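RNA-dependent RNA Polymerase (PDB 6TZ0) catalyses RNA-templated RNA synthesis, making plus strands during transcription and complementary minus strands during genome replication in a double-stranded RNA virus. Local coordinates at residues R141-D144 with L145-L149; D402-A405 with K406-G410; E923-S926 with P927-N931. One frame throughout, in Å; residues are numbered along the deposited sequence.

Contact 1: R141-D144 with L145-L149; sequences RFAD and LWREL
E148 reaches back from the first turn of helix 145-160 to the backbone of the loop that leads into it. Its CG lies anti to the carbonyl carbon (chi1 -64°), and the chain beyond is extended. This carries the carboxylate out to F142. The amide of F142 gives a nearly straight hydrogen bond to OE2 (N to OE2 3.2 Å, 172° at the hydrogen), arriving nearly along the C-O axis. The amide of R141 adds a weak bond to the same oxygen (N to OE2 3.3 Å). One carboxylate oxygen thus holds two successive loop amides. This is the buried, close-packed side: E148 also meets W742 and C788, and F142 packs on L760 and L789. The CG of R141 lies over one face of the F142 ring, while its guanidinium forms a salt bridge with E759.

The D144 carbonyl starts the helix by accepting from E148 N (N to O 3.2 Å). The partly exposed side is looser. A143 CB rests on the extended chain of R147, with CD 3.9 Å from that CB. D144 OD2 sits above the centre of one face of the R147 guanidinium, 4.3 Å from NE. No N-H points at it, so the attraction is purely electrostatic. D144 occupies the N-cap position but makes no side-chain capping bond. R147 also lies close to R40 and R791. R147 and R791 both bind ATP in this polymerase, though none is bound here. This helix start thus contributes R147 to a site that R791 helps complete.

Contact 2: D402-A405 with K406-G410; sequences DEIA and KRVNG
E403 and R407 form a salt bridge one helical turn apart, on helix 401-409. OE2 of E403 lies 3.5 Å from NE of R407. The E403 side chain leaves with CG anti to the backbone N (chi1 -180°). It then bends at chi2 (69°), which swings the carboxylate toward R407. The arginine chain is extended from CG to NE, and the two side chains cross obliquely. Their flat groups are far from coplanar, with carboxylate and guanidinium planes 63° apart. This is therefore not a two-pronged, in-plane pairing. The NZ of K406 is also near, 4.9 Å from E403 OE2, beyond direct pairing, though the opposite charges may still attract weakly.

The backbone hydrogen bonds are those of a regular alpha helix. K406 N donates to D402 O, R407 N to E403 O, V408 N to I404 O at 2.9 Å, and N409 N to A405 O at 3.0 Å. G410 N makes a weak bond to R407 O.

Among apolar groups, CG2 of I404 and CG2 of V408 meet at 4.3 Å on the buried side. I404 packs there on F566 and V570 of helix 557-573, and A405 on V570 and K573. The N409 amide meets the loop just after that helix, where its OD1 accepts from the backbone N of T575.

The chemistry divides the helix by side. Apolar groups seat it on helix 557-573 in the central polymerase domain. The ion pair lies on a partly exposed flank, where solvent probably weakens its attraction.

Contact 3: E923-S926 with P927-N931; sequences EDIS and PVKVN
I925 and V930 form a hydrophobic staple across the N-cap, S926, of helix 927-937. The isoleucine and valine side chains run at a slant to each other, and CG1 of I925 comes 3.7 Å from CG2 of V930. The I925 CG1 branch stands between the backbone N and the carbonyl carbon (chi1 61°). From there its CD1 also reaches the lysine chain, 3.9 Å from CG of K929. I925 and K929 cross at about a right angle. The apolar stem of K929 thus serves the packing, while bends at chi2 and chi3 lead its amine away toward a weak, long ion pair with E932. V930 is buried and also touches Q978 of helix 973-979. I925 packs on A983 in a loop.

S926 serves the helix start twice. Its carbonyl takes the first helical bond, from V930 N (N to O 3.1 Å), with the donor in the carbonyl plane. P927 takes the first helical position, where its lack of an N-H costs the helix no hydrogen bond. The serine hydroxyl makes the cap, reaching over the helix end to the amide of K929. This capping bond is weak, with K929 N 3.5 Å from S926 OG.

Overall arrangement
All three contacts are local and involve helices, but at different places along them. Contacts 1 and 3 each join a loop to the start of a helix, whereas contact 2 lies along a single helix near its C-terminal end. Contact 1 is partly buried and nearest the chain's centre, about 21 Å from it. A buried carboxylate binds loop amides there. Contact 3 is a surface contact with a serine cap and a small apolar patch. Contact 2 combines a buried apolar side with a more exposed ion pair. Contacts 1 and 2 lie on opposite sides of the chain's centre, with their centres about 55 Å apart. The three fall in the N-terminal, central and C-terminal family regions.

Contact 1: R141-D144 with L145-L149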
ATOM      1  N   ARG A 141     -18.594  -6.474  13.932  1.00 46.34           N
ATOM      2  CA  ARG A 141     -17.523  -5.747  14.589  1.00 46.34           C
ATOM      3  C   ARG A 141     -17.397  -6.083  16.069  1.00 46.34           C
ATOM      4  O   ARG A 141     -16.278  -6.223  16.571  1.00 46.34           O
ATOM      5  CB  ARG A 141     -17.722  -4.243  14.395  1.00 46.34           C
ATOM      6  CG  ARG A 141     -16.552  -3.410  14.890  1.00 46.34           C
ATOM      7  CD  ARG A 141     -16.727  -1.950  14.574  1.00 46.34           C
ATOM      8  NE  ARG A 141     -16.628  -1.666  13.151  1.00 46.34           N
ATOM      9  CZ  ARG A 141     -15.492  -1.395  12.522  1.00 46.34           C
ATOM     10  NH1 ARG A 141     -14.350  -1.356  13.186  1.00 46.34           N
ATOM     11  NH2 ARG A 141     -15.504  -1.147  11.225  1.00 46.34           N
ATOM     12  N   PHE A 142     -18.506  -6.245  16.783  1.00 49.66           N
ATOM     13  CA  PHE A 142     -18.428  -6.332  18.233  1.00 49.66           C
ATOM     14  C   PHE A 142     -18.900  -7.664  18.792  1.00 49.66           C
ATOM     15  O   PHE A 142     -18.256  -8.215  19.692  1.00 49.66           O
ATOM     16  CB  PHE A 142     -19.227  -5.190  18.866  1.00 49.66           C
ATOM     17  CG  PHE A 142     -18.700  -3.836  18.528  1.00 49.66           C
ATOM     18  CD1 PHE A 142     -17.490  -3.404  19.040  1.00 49.66           C
ATOM     19  CD2 PHE A 142     -19.423  -2.979  17.723  1.00 49.66           C
ATOM     20  CE1 PHE A 142     -17.004  -2.153  18.742  1.00 49.66           C
ATOM     21  CE2 PHE A 142     -18.942  -1.725  17.428  1.00 49.66           C
ATOM     22  CZ  PHE A 142     -17.733  -1.314  17.940  1.00 49.66           C
ATOM     23  N   ALA A 143     -20.003  -8.200  18.293  1.00 50.11           N
ATOM     24  CA  ALA A 143     -20.593  -9.403  18.859  1.00 50.11           C
ATOM     25  C   ALA A 143     -21.237 -10.174  17.718  1.00 50.11           C
ATOM     26  O   ALA A 143     -20.900  -9.966  16.550  1.00 50.11           O
ATOM     27  CB  ALA A 143     -21.588  -9.046  19.974  1.00 50.11           C
ATOM     28  N   ASP A 144     -22.148 -11.080  18.051  1.00 50.33           N
ATOM     29  CA  ASP A 144     -22.956 -11.717  17.029  1.00 50.33           C
ATOM     30  C   ASP A 144     -23.889 -10.698  16.383  1.00 50.33           C
ATOM     31  O   ASP A 144     -24.154  -9.625  16.926  1.00 50.33           O
ATOM     32  CB  ASP A 144     -23.757 -12.872  17.623  1.00 50.33           C
ATOM     33  CG  ASP A 144     -22.873 -14.026  18.056  1.00 50.33           C
ATOM     34  OD1 ASP A 144     -21.794 -14.209  17.454  1.00 50.33           O
ATOM     35  OD2 ASP A 144     -23.256 -14.755  18.997  1.00 50.33           O
ATOM     36  N   LEU A 145     -24.394 -11.055  15.203  1.00 46.43           N
ATOM     37  CA  LEU A 145     -25.181 -10.115  14.415  1.00 46.43           C
ATOM     38  C   LEU A 145     -26.560  -9.873  15.018  1.00 46.43           C
ATOM     39  O   LEU A 145     -27.113  -8.771  14.881  1.00 46.43           O
ATOM     40  CB  LEU A 145     -25.292 -10.616  12.973  1.00 46.43           C
ATOM     41  CG  LEU A 145     -26.213 -11.759  12.534  1.00 46.43           C
ATOM     42  CD1 LEU A 145     -26.299 -11.750  11.030  1.00 46.43           C
ATOM     43  CD2 LEU A 145     -25.748 -13.122  13.000  1.00 46.43           C
ATOM     44  N   TRP A 146     -27.116 -10.866  15.714  1.00 44.11           N
ATOM     45  CA  TRP A 146     -28.413 -10.655  16.338  1.00 44.11           C
ATOM     46  C   TRP A 146     -28.299  -9.756  17.557  1.00 44.11           C
ATOM     47  O   TRP A 146     -29.234  -9.016  17.857  1.00 44.11           O
ATOM     48  CB  TRP A 146     -29.064 -11.987  16.711  1.00 44.11           C
ATOM     49  CG  TRP A 146     -29.338 -12.865  15.531  1.00 44.11           C
ATOM     50  CD1 TRP A 146     -28.683 -14.009  15.197  1.00 44.11           C
ATOM     51  CD2 TRP A 146     -30.284 -12.628  14.484  1.00 44.11           C
ATOM     52  NE1 TRP A 146     -29.190 -14.524  14.031  1.00 44.11           N
ATOM     53  CE2 TRP A 146     -30.175 -13.693  13.572  1.00 44.11           C
ATOM     54  CE3 TRP A 146     -31.232 -11.634  14.243  1.00 44.11           C
ATOM     55  CZ2 TRP A 146     -30.967 -13.784  12.438  1.00 44.11           C
ATOM     56  CZ3 TRP A 146     -32.012 -11.725  13.120  1.00 44.11           C
ATOM     57  CH2 TRP A 146     -31.880 -12.792  12.232  1.00 44.11           C
ATOM     58  N   ARG A 147     -27.151  -9.762  18.233  1.00 49.44           N
ATOM     59  CA  ARG A 147     -26.940  -8.840  19.344  1.00 49.44           C
ATOM     60  C   ARG A 147     -26.801  -7.405  18.853  1.00 49.44           C
ATOM     61  O   ARG A 147     -27.280  -6.470  19.505  1.00 49.44           O
ATOM     62  CB  ARG A 147     -25.706  -9.257  20.131  1.00 49.44           C
ATOM     63  CG  ARG A 147     -25.878 -10.575  20.828  1.00 49.44           C
ATOM     64  CD  ARG A 147     -24.640 -10.964  21.578  1.00 49.44           C
ATOM     65  NE  ARG A 147     -24.794 -12.271  22.196  1.00 49.44           N
ATOM     66  CZ  ARG A 147     -23.829 -12.906  22.845  1.00 49.44           C
ATOM     67  NH1 ARG A 147     -24.062 -14.097  23.377  1.00 49.44           N
ATOM     68  NH2 ARG A 147     -22.630 -12.351  22.959  1.00 49.44           N
ATOM     69  N   GLU A 148     -26.172  -7.217  17.692  1.00 45.29           N
ATOM     70  CA  GLU A 148     -26.067  -5.885  17.111  1.00 45.29           C
ATOM     71  C   GLU A 148     -27.424  -5.380  16.637  1.00 45.29           C
ATOM     72  O   GLU A 148     -27.752  -4.196  16.819  1.00 45.29           O
ATOM     73  CB  GLU A 148     -25.054  -5.901  15.970  1.00 45.29           C
ATOM     74  CG  GLU A 148     -23.645  -6.227  16.431  1.00 45.29           C
ATOM     75  CD  GLU A 148     -22.636  -6.201  15.307  1.00 45.29           C
ATOM     76  OE1 GLU A 148     -23.044  -6.036  14.142  1.00 45.29           O
ATOM     77  OE2 GLU A 148     -21.433  -6.351  15.586  1.00 45.29           O
ATOM     78  N   LEU A 149     -28.241  -6.269  16.061  1.00 42.19           N
ATOM     79  CA  LEU A 149     -29.597  -5.880  15.691  1.00 42.19           C
ATOM     80  C   LEU A 149     -30.447  -5.583  16.927  1.00 42.19           C
ATOM     81  O   LEU A 149     -31.271  -4.659  16.909  1.00 42.19           O
ATOM     82  CB  LEU A 149     -30.233  -6.970  14.827  1.00 42.19           C
ATOM     83  CG  LEU A 149     -31.606  -6.648  14.235  1.00 42.19           C
ATOM     84  CD1 LEU A 149     -31.511  -5.455  13.313  1.00 42.19           C
ATOM     85  CD2 LEU A 149     -32.181  -7.831  13.501  1.00 42.19           C
TER

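Contact 2: D402-A405 with K406-G410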
ATOM      1  N   ASP A 402      17.788  19.305 -11.163  1.00 30.56           N
ATOM      2  CA  ASP A 402      19.072  19.630 -10.553  1.00 30.56           C
ATOM      3  C   ASP A 402      18.958  19.861  -9.051  1.00 30.56           C
ATOM      4  O   ASP A 402      19.829  19.416  -8.289  1.00 30.56           O
ATOM      5  CB  ASP A 402      19.675  20.851 -11.239  1.00 30.56           C
ATOM      6  CG  ASP A 402      21.096  21.115 -10.801  1.00 30.56           C
ATOM      7  OD1 ASP A 402      21.997  20.358 -11.227  1.00 30.56           O
ATOM      8  OD2 ASP A 402      21.310  22.075 -10.028  1.00 30.56           O
ATOM      9  N   GLU A 403      17.884  20.516  -8.610  1.00 30.33           N
ATOM     10  CA  GLU A 403      17.616  20.667  -7.185  1.00 30.33           C
ATOM     11  C   GLU A 403      17.341  19.323  -6.519  1.00 30.33           C
ATOM     12  O   GLU A 403      17.833  19.062  -5.412  1.00 30.33           O
ATOM     13  CB  GLU A 403      16.437  21.614  -6.987  1.00 30.33           C
ATOM     14  CG  GLU A 403      16.063  21.859  -5.544  1.00 30.33           C
ATOM     15  CD  GLU A 403      17.101  22.656  -4.786  1.00 30.33           C
ATOM     16  OE1 GLU A 403      17.825  23.458  -5.416  1.00 30.33           O
ATOM     17  OE2 GLU A 403      17.191  22.483  -3.552  1.00 30.33           O
ATOM     18  N   ILE A 404      16.580  18.449  -7.189  1.00 27.60           N
ATOM     19  CA  ILE A 404      16.297  17.124  -6.644  1.00 27.60           C
ATOM     20  C   ILE A 404      17.570  16.288  -6.575  1.00 27.60           C
ATOM     21  O   ILE A 404      17.786  15.564  -5.599  1.00 27.60           O
ATOM     22  CB  ILE A 404      15.184  16.431  -7.456  1.00 27.60           C
ATOM     23  CG1 ILE A 404      13.854  17.137  -7.238  1.00 27.60           C
ATOM     24  CG2 ILE A 404      14.977  15.002  -7.030  1.00 27.60           C
ATOM     25  CD1 ILE A 404      12.764  16.663  -8.149  1.00 27.60           C
ATOM     26  N   ALA A 405      18.462  16.420  -7.562  1.00 28.24           N
ATOM     27  CA  ALA A 405      19.716  15.670  -7.513  1.00 28.24           C
ATOM     28  C   ALA A 405      20.631  16.167  -6.404  1.00 28.24           C
ATOM     29  O   ALA A 405      21.294  15.358  -5.739  1.00 28.24           O
ATOM     30  CB  ALA A 405      20.422  15.741  -8.863  1.00 28.24           C
ATOM     31  N   LYS A 406      20.644  17.482  -6.167  1.00 30.87           N
ATOM     32  CA  LYS A 406      21.363  18.041  -5.027  1.00 30.87           C
ATOM     33  C   LYS A 406      20.800  17.526  -3.707  1.00 30.87           C
ATOM     34  O   LYS A 406      21.555  17.281  -2.761  1.00 30.87           O
ATOM     35  CB  LYS A 406      21.303  19.568  -5.099  1.00 30.87           C
ATOM     36  CG  LYS A 406      22.121  20.333  -4.063  1.00 30.87           C
ATOM     37  CD  LYS A 406      21.264  20.848  -2.911  1.00 30.87           C
ATOM     38  CE  LYS A 406      22.085  21.674  -1.943  1.00 30.87           C
ATOM     39  NZ  LYS A 406      21.271  22.146  -0.792  1.00 30.87           N
ATOM     40  N   ARG A 407      19.479  17.348  -3.627  1.00 30.01           N
ATOM     41  CA  ARG A 407      18.881  16.811  -2.406  1.00 30.01           C
ATOM     42  C   ARG A 407      19.184  15.326  -2.230  1.00 30.01           C
ATOM     43  O   ARG A 407      19.375  14.857  -1.104  1.00 30.01           O
ATOM     44  CB  ARG A 407      17.375  17.050  -2.419  1.00 30.01           C
ATOM     45  CG  ARG A 407      16.984  18.488  -2.211  1.00 30.01           C
ATOM     46  CD  ARG A 407      15.487  18.657  -2.310  1.00 30.01           C
ATOM     47  NE  ARG A 407      15.106  20.054  -2.146  1.00 30.01           N
ATOM     48  CZ  ARG A 407      14.786  20.602  -0.982  1.00 30.01           C
ATOM     49  NH1 ARG A 407      14.786  19.864   0.116  1.00 30.01           N
ATOM     50  NH2 ARG A 407      14.458  21.883  -0.914  1.00 30.01           N
ATOM     51  N   VAL A 408      19.217  14.574  -3.332  1.00 29.71           N
ATOM     52  CA  VAL A 408      19.462  13.134  -3.282  1.00 29.71           C
ATOM     53  C   VAL A 408      20.910  12.841  -2.899  1.00 29.71           C
ATOM     54  O   VAL A 408      21.188  11.851  -2.208  1.00 29.71           O
ATOM     55  CB  VAL A 408      19.043  12.511  -4.634  1.00 29.71           C
ATOM     56  CG1 VAL A 408      19.577  11.111  -4.840  1.00 29.71           C
ATOM     57  CG2 VAL A 408      17.536  12.434  -4.712  1.00 29.71           C
ATOM     58  N   ASN A 409      21.842  13.724  -3.272  1.00 30.40           N
ATOM     59  CA  ASN A 409      23.250  13.516  -2.931  1.00 30.40           C
ATOM     60  C   ASN A 409      23.517  13.568  -1.429  1.00 30.40           C
ATOM     61  O   ASN A 409      24.514  13.006  -0.966  1.00 30.40           O
ATOM     62  CB  ASN A 409      24.118  14.552  -3.633  1.00 30.40           C
ATOM     63  CG  ASN A 409      24.200  14.330  -5.116  1.00 30.40           C
ATOM     64  OD1 ASN A 409      24.273  13.196  -5.579  1.00 30.40           O
ATOM     65  ND2 ASN A 409      24.206  15.413  -5.875  1.00 30.40           N
ATOM     66  N   GLY A 410      22.653  14.214  -0.654  1.00 32.13           N
ATOM     67  CA  GLY A 410      22.891  14.349   0.768  1.00 32.13           C
ATOM     68  C   GLY A 410      22.132  13.372   1.639  1.00 32.13           C
ATOM     69  O   GLY A 410      21.867  13.657   2.809  1.00 32.13           O
TER

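Contact 3: E923-S926 with P927-N931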
ATOM      1  N   GLU A 923       6.143 -19.871  19.194  1.00 81.38           N
ATOM      2  CA  GLU A 923       7.278 -20.654  19.666  1.00 81.38           C
ATOM      3  C   GLU A 923       8.546 -19.990  19.139  1.00 81.38           C
ATOM      4  O   GLU A 923       8.832 -20.043  17.940  1.00 81.38           O
ATOM      5  CB  GLU A 923       7.152 -22.107  19.215  1.00 81.38           C
ATOM      6  CG  GLU A 923       7.982 -23.076  20.032  1.00 81.38           C
ATOM      7  CD  GLU A 923       9.369 -23.261  19.483  1.00 81.38           C
ATOM      8  OE1 GLU A 923       9.515 -23.203  18.250  1.00 81.38           O
ATOM      9  OE2 GLU A 923      10.310 -23.453  20.281  1.00 81.38           O
ATOM     10  N   ASP A 924       9.301 -19.366  20.038  1.00 77.11           N
ATOM     11  CA  ASP A 924      10.358 -18.446  19.650  1.00 77.11           C
ATOM     12  C   ASP A 924      11.639 -19.177  19.263  1.00 77.11           C
ATOM     13  O   ASP A 924      11.840 -20.352  19.578  1.00 77.11           O
ATOM     14  CB  ASP A 924      10.659 -17.468  20.785  1.00 77.11           C
ATOM     15  CG  ASP A 924       9.525 -16.498  21.035  1.00 77.11           C
ATOM     16  OD1 ASP A 924       8.755 -16.216  20.090  1.00 77.11           O
ATOM     17  OD2 ASP A 924       9.411 -16.006  22.177  1.00 77.11           O
ATOM     18  N   ILE A 925      12.514 -18.450  18.566  1.00 70.39           N
ATOM     19  CA  ILE A 925      13.851 -18.923  18.229  1.00 70.39           C
ATOM     20  C   ILE A 925      14.781 -18.668  19.407  1.00 70.39           C
ATOM     21  O   ILE A 925      14.413 -17.973  20.360  1.00 70.39           O
ATOM     22  CB  ILE A 925      14.385 -18.255  16.949  1.00 70.39           C
ATOM     23  CG1 ILE A 925      14.478 -16.745  17.127  1.00 70.39           C
ATOM     24  CG2 ILE A 925      13.505 -18.571  15.768  1.00 70.39           C
ATOM     25  CD1 ILE A 925      15.204 -16.057  16.003  1.00 70.39           C
ATOM     26  N   SER A 926      15.982 -19.239  19.352  1.00 66.92           N
ATOM     27  CA  SER A 926      16.932 -19.112  20.446  1.00 66.92           C
ATOM     28  C   SER A 926      17.469 -17.682  20.522  1.00 66.92           C
ATOM     29  O   SER A 926      17.625 -17.018  19.496  1.00 66.92           O
ATOM     30  CB  SER A 926      18.082 -20.098  20.261  1.00 66.92           C
ATOM     31  OG  SER A 926      18.857 -19.779  19.123  1.00 66.92           O
ATOM     32  N   PRO A 927      17.738 -17.176  21.732  1.00 63.67           N
ATOM     33  CA  PRO A 927      18.169 -15.773  21.859  1.00 63.67           C
ATOM     34  C   PRO A 927      19.569 -15.505  21.332  1.00 63.67           C
ATOM     35  O   PRO A 927      19.859 -14.358  20.971  1.00 63.67           O
ATOM     36  CB  PRO A 927      18.081 -15.515  23.366  1.00 63.67           C
ATOM     37  CG  PRO A 927      18.248 -16.853  23.981  1.00 63.67           C
ATOM     38  CD  PRO A 927      17.590 -17.822  23.048  1.00 63.67           C
ATOM     39  N   VAL A 928      20.436 -16.522  21.285  1.00 62.45           N
ATOM     40  CA  VAL A 928      21.724 -16.394  20.609  1.00 62.45           C
ATOM     41  C   VAL A 928      21.515 -16.103  19.129  1.00 62.45           C
ATOM     42  O   VAL A 928      22.189 -15.244  18.543  1.00 62.45           O
ATOM     43  CB  VAL A 928      22.557 -17.673  20.828  1.00 62.45           C
ATOM     44  CG1 VAL A 928      23.880 -17.604  20.081  1.00 62.45           C
ATOM     45  CG2 VAL A 928      22.793 -17.901  22.308  1.00 62.45           C
ATOM     46  N   LYS A 929      20.539 -16.780  18.518  1.00 61.57           N
ATOM     47  CA  LYS A 929      20.157 -16.497  17.139  1.00 61.57           C
ATOM     48  C   LYS A 929      19.568 -15.096  16.989  1.00 61.57           C
ATOM     49  O   LYS A 929      19.790 -14.446  15.962  1.00 61.57           O
ATOM     50  CB  LYS A 929      19.169 -17.565  16.659  1.00 61.57           C
ATOM     51  CG  LYS A 929      18.716 -17.437  15.226  1.00 61.57           C
ATOM     52  CD  LYS A 929      19.891 -17.547  14.274  1.00 61.57           C
ATOM     53  CE  LYS A 929      20.471 -18.947  14.273  1.00 61.57           C
ATOM     54  NZ  LYS A 929      21.587 -19.067  13.298  1.00 61.57           N
ATOM     55  N   VAL A 930      18.859 -14.602  18.009  1.00 59.77           N
ATOM     56  CA  VAL A 930      18.286 -13.258  17.954  1.00 59.77           C
ATOM     57  C   VAL A 930      19.389 -12.206  17.959  1.00 59.77           C
ATOM     58  O   VAL A 930      19.378 -11.268  17.145  1.00 59.77           O
ATOM     59  CB  VAL A 930      17.306 -13.047  19.123  1.00 59.77           C
ATOM     60  CG1 VAL A 930      16.792 -11.618  19.143  1.00 59.77           C
ATOM     61  CG2 VAL A 930      16.151 -14.013  19.023  1.00 59.77           C
ATOM     62  N   ASN A 931      20.362 -12.359  18.869  1.00 59.18           N
ATOM     63  CA  ASN A 931      21.505 -11.453  18.911  1.00 59.18           C
ATOM     64  C   ASN A 931      22.316 -11.524  17.628  1.00 59.18           C
ATOM     65  O   ASN A 931      22.800 -10.498  17.142  1.00 59.18           O
ATOM     66  CB  ASN A 931      22.406 -11.770  20.105  1.00 59.18           C
ATOM     67  CG  ASN A 931      21.745 -11.487  21.431  1.00 59.18           C
ATOM     68  OD1 ASN A 931      21.529 -12.391  22.234  1.00 59.18           O
ATOM     69  ND2 ASN A 931      21.423 -10.226  21.671  1.00 59.18           N
TER